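Local coordinates for 182aa long hypothetical protein (Pyrococcus horikoshii, PDB 2GAN) that is of unknown function but, as a GNAT-family protein, probably transfers an acetyl group from acetyl-CoA to an unidentified acceptor, at residues A152-Y155 and Y156-K160. Residues are numbered along the deposited sequence; the frame is centred on the assembly and turned at random.
Sequences AYSY and YYMKK. With SO4 (sulfate ion), chain G.
Tyr153 and Tyr157, one turn apart on helix 152-158, send their rings the same way, side by side. Each has CG anti to its own carbonyl carbon (chi1 -82° and -71°), and this shared choice brings the edge of Tyr153 at CD2 within 3.7 Å of Tyr157 CE2. The two planes are inclined at 43°, an oblique pairing. The helical hydrogen bond from Tyr157 N to Tyr153 O (2.8 Å) joins the same two residues. Tyrosine suits position 153 because its apolar ring ends in a hydroxyl, which bonds to Phe112 O of the second subunit. At Tyr157 the large ring fills a buried site among apolar side chains, packing on Leu174 and Phe162 of its own chain and on Val144 of the second subunit. An alanine in place of Tyr157 would probably open a gap among these residues and leave the Tyr153 ring freer to turn.

Tyr155, with CG anti to the backbone N, leaves the helix on another side, where its hydroxyl reaches Asn29 O. Lys159 passes this side chain at a slant, its CD 4.2 Å from Tyr155 CE2, a loose contact. Here the helix is ending: the bond from Lys159 N to Tyr155 O is weak at 3.4 Å, and Lys159 is the first residue to leave helical geometry.

Tyr156 donates its hydroxyl hydrogen to sulfate O3 at 2.7 Å from OH, with that oxygen in the ring plane. Backbone NH groups of Gly122, Gly124 and Ser125 of the second subunit grip the same ion, in what is probably the glycine-rich loop that in GNAT enzymes holds the coenzyme A pyrophosphate. The sulfate, probably from the crystallisation liquor, may mark where a coenzyme A phosphate binds, and a neutral phenol can help bind such an anion across the dimer interface.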
ATOM      1  N   ALA A 152      -2.477  -1.117  -0.999  1.00 22.64           N
ATOM      2  CA  ALA A 152      -3.419  -1.898  -0.199  1.00 23.64           C
ATOM      3  C   ALA A 152      -4.797  -2.201  -0.791  1.00 23.77           C
ATOM      4  O   ALA A 152      -5.188  -3.367  -0.881  1.00 23.17           O
ATOM      5  CB  ALA A 152      -3.583  -1.250   1.166  1.00 25.01           C
ATOM      6  N   TYR A 153      -5.540  -1.171  -1.190  1.00 22.68           N
ATOM      7  CA  TYR A 153      -6.868  -1.415  -1.730  1.00 22.05           C
ATOM      8  C   TYR A 153      -6.852  -2.159  -3.051  1.00 22.71           C
ATOM      9  O   TYR A 153      -7.592  -3.121  -3.235  1.00 23.57           O
ATOM     10  CB  TYR A 153      -7.645  -0.111  -1.880  1.00 21.42           C
ATOM     11  CG  TYR A 153      -8.285   0.341  -0.590  1.00 22.41           C
ATOM     12  CD1 TYR A 153      -7.590   1.143   0.313  1.00 23.43           C
ATOM     13  CD2 TYR A 153      -9.571  -0.077  -0.250  1.00 20.79           C
ATOM     14  CE1 TYR A 153      -8.161   1.516   1.527  1.00 26.47           C
ATOM     15  CE2 TYR A 153     -10.151   0.284   0.959  1.00 22.33           C
ATOM     16  CZ  TYR A 153      -9.441   1.083   1.845  1.00 24.70           C
ATOM     17  OH  TYR A 153     -10.001   1.440   3.050  1.00 25.62           O
ATOM     18  N   SER A 154      -6.006  -1.721  -3.971  1.00 21.24           N
ATOM     19  CA  SER A 154      -5.943  -2.383  -5.253  1.00 22.97           C
ATOM     20  C   SER A 154      -5.610  -3.860  -5.066  1.00 21.21           C
ATOM     21  O   SER A 154      -6.268  -4.724  -5.631  1.00 20.24           O
ATOM     22  CB  SER A 154      -4.900  -1.718  -6.146  1.00 24.11           C
ATOM     23  OG  SER A 154      -4.988  -2.245  -7.451  1.00 27.73           O
ATOM     24  N   TYR A 155      -4.599  -4.141  -4.256  1.00 21.90           N
ATOM     25  CA  TYR A 155      -4.182  -5.510  -3.989  1.00 24.76           C
ATOM     26  C   TYR A 155      -5.355  -6.336  -3.457  1.00 25.11           C
ATOM     27  O   TYR A 155      -5.615  -7.445  -3.924  1.00 24.11           O
ATOM     28  CB  TYR A 155      -3.048  -5.516  -2.961  1.00 26.78           C
ATOM     29  CG  TYR A 155      -2.373  -6.859  -2.784  1.00 27.13           C
ATOM     30  CD1 TYR A 155      -1.504  -7.357  -3.753  1.00 28.55           C
ATOM     31  CD2 TYR A 155      -2.582  -7.616  -1.628  1.00 27.36           C
ATOM     32  CE1 TYR A 155      -0.848  -8.581  -3.572  1.00 28.85           C
ATOM     33  CE2 TYR A 155      -1.933  -8.836  -1.441  1.00 29.84           C
ATOM     34  CZ  TYR A 155      -1.065  -9.306  -2.423  1.00 28.00           C
ATOM     35  OH  TYR A 155      -0.408 -10.492  -2.231  1.00 31.47           O
ATOM     36  N   TYR A 156      -6.067  -5.788  -2.478  1.00 25.05           N
ATOM     37  CA  TYR A 156      -7.209  -6.490  -1.892  1.00 24.34           C
ATOM     38  C   TYR A 156      -8.299  -6.757  -2.934  1.00 24.12           C
ATOM     39  O   TYR A 156      -8.745  -7.896  -3.118  1.00 21.12           O
ATOM     40  CB  TYR A 156      -7.803  -5.663  -0.752  1.00 23.42           C
ATOM     41  CG  TYR A 156      -8.827  -6.405   0.074  1.00 24.72           C
ATOM     42  CD1 TYR A 156      -8.433  -7.231   1.130  1.00 24.92           C
ATOM     43  CD2 TYR A 156     -10.190  -6.265  -0.180  1.00 24.10           C
ATOM     44  CE1 TYR A 156      -9.369  -7.890   1.918  1.00 24.73           C
ATOM     45  CE2 TYR A 156     -11.139  -6.918   0.602  1.00 26.46           C
ATOM     46  CZ  TYR A 156     -10.719  -7.726   1.650  1.00 26.16           C
ATOM     47  OH  TYR A 156     -11.650  -8.357   2.438  1.00 26.57           O
ATOM     48  N   TYR A 157      -8.725  -5.695  -3.610  1.00 24.15           N
ATOM     49  CA  TYR A 157      -9.770  -5.799  -4.613  1.00 26.48           C
ATOM     50  C   TYR A 157      -9.411  -6.783  -5.728  1.00 30.47           C
ATOM     51  O   TYR A 157     -10.237  -7.607  -6.134  1.00 29.54           O
ATOM     52  CB  TYR A 157     -10.061  -4.422  -5.214  1.00 24.18           C
ATOM     53  CG  TYR A 157     -10.776  -3.442  -4.297  1.00 23.34           C
ATOM     54  CD1 TYR A 157     -11.923  -3.818  -3.602  1.00 22.66           C
ATOM     55  CD2 TYR A 157     -10.365  -2.108  -4.210  1.00 23.01           C
ATOM     56  CE1 TYR A 157     -12.652  -2.893  -2.850  1.00 20.88           C
ATOM     57  CE2 TYR A 157     -11.092  -1.168  -3.459  1.00 22.20           C
ATOM     58  CZ  TYR A 157     -12.235  -1.572  -2.790  1.00 21.78           C
ATOM     59  OH  TYR A 157     -12.987  -0.654  -2.099  1.00 22.70           O
HETATM   60  N   MSE A 158      -8.175  -6.689  -6.209  1.00 34.00           N
HETATM   61  CA  MSE A 158      -7.677  -7.549  -7.274  1.00 38.38           C
HETATM   62  C   MSE A 158      -7.970  -9.028  -6.998  1.00 37.53           C
HETATM   63  O   MSE A 158      -8.575  -9.707  -7.820  1.00 37.67           O
HETATM   64  CB  MSE A 158      -6.171  -7.333  -7.442  1.00 44.46           C
HETATM   65  CG  MSE A 158      -5.646  -7.621  -8.834  1.00 54.19           C
HETATM   66 SE   MSE A 158      -6.323  -6.369 -10.144  1.00 67.30          SE
HETATM   67  CE  MSE A 158      -4.885  -5.083 -10.064  1.00 62.75           C
ATOM     68  N   LYS A 159      -7.553  -9.523  -5.839  1.00 37.86           N
ATOM     69  CA  LYS A 159      -7.782 -10.923  -5.500  1.00 39.75           C
ATOM     70  C   LYS A 159      -9.190 -11.131  -4.955  1.00 39.29           C
ATOM     71  O   LYS A 159      -9.452 -12.081  -4.226  1.00 40.38           O
ATOM     72  CB  LYS A 159      -6.735 -11.400  -4.483  1.00 41.09           C
ATOM     73  CG  LYS A 159      -6.828 -10.744  -3.121  1.00 43.92           C
ATOM     74  CD  LYS A 159      -5.498 -10.807  -2.377  1.00 45.96           C
ATOM     75  CE  LYS A 159      -5.022 -12.237  -2.153  1.00 48.50           C
ATOM     76  NZ  LYS A 159      -5.947 -13.018  -1.280  1.00 50.51           N
ATOM     77  N   LYS A 160     -10.097 -10.235  -5.328  1.00 39.95           N
ATOM     78  CA  LYS A 160     -11.480 -10.309  -4.884  1.00 38.49           C
ATOM     79  C   LYS A 160     -12.438 -10.260  -6.073  1.00 37.40           C
ATOM     80  O   LYS A 160     -13.637 -10.038  -5.909  1.00 36.24           O
ATOM     81  CB  LYS A 160     -11.777  -9.151  -3.939  1.00 39.57           C
ATOM     82  CG  LYS A 160     -12.356  -9.575  -2.614  1.00 39.65           C
ATOM     83  CD  LYS A 160     -11.407 -10.473  -1.861  1.00 38.68           C
ATOM     84  CE  LYS A 160     -11.997 -10.854  -0.524  1.00 38.92           C
ATOM     85  NZ  LYS A 160     -11.082 -11.734   0.247  1.00 37.04           N
TER
HETATM   86  S   SO4 G2201     -11.251  -9.940   5.578  1.00 27.31           S
HETATM   87  O1  SO4 G2201     -12.509 -10.604   5.224  1.00 25.68           O
HETATM   88  O2  SO4 G2201     -11.531  -8.615   6.165  1.00 28.90           O
HETATM   89  O3  SO4 G2201     -10.433  -9.787   4.367  1.00 27.92           O
HETATM   90  O4  SO4 G2201     -10.519 -10.757   6.564  1.00 30.11           O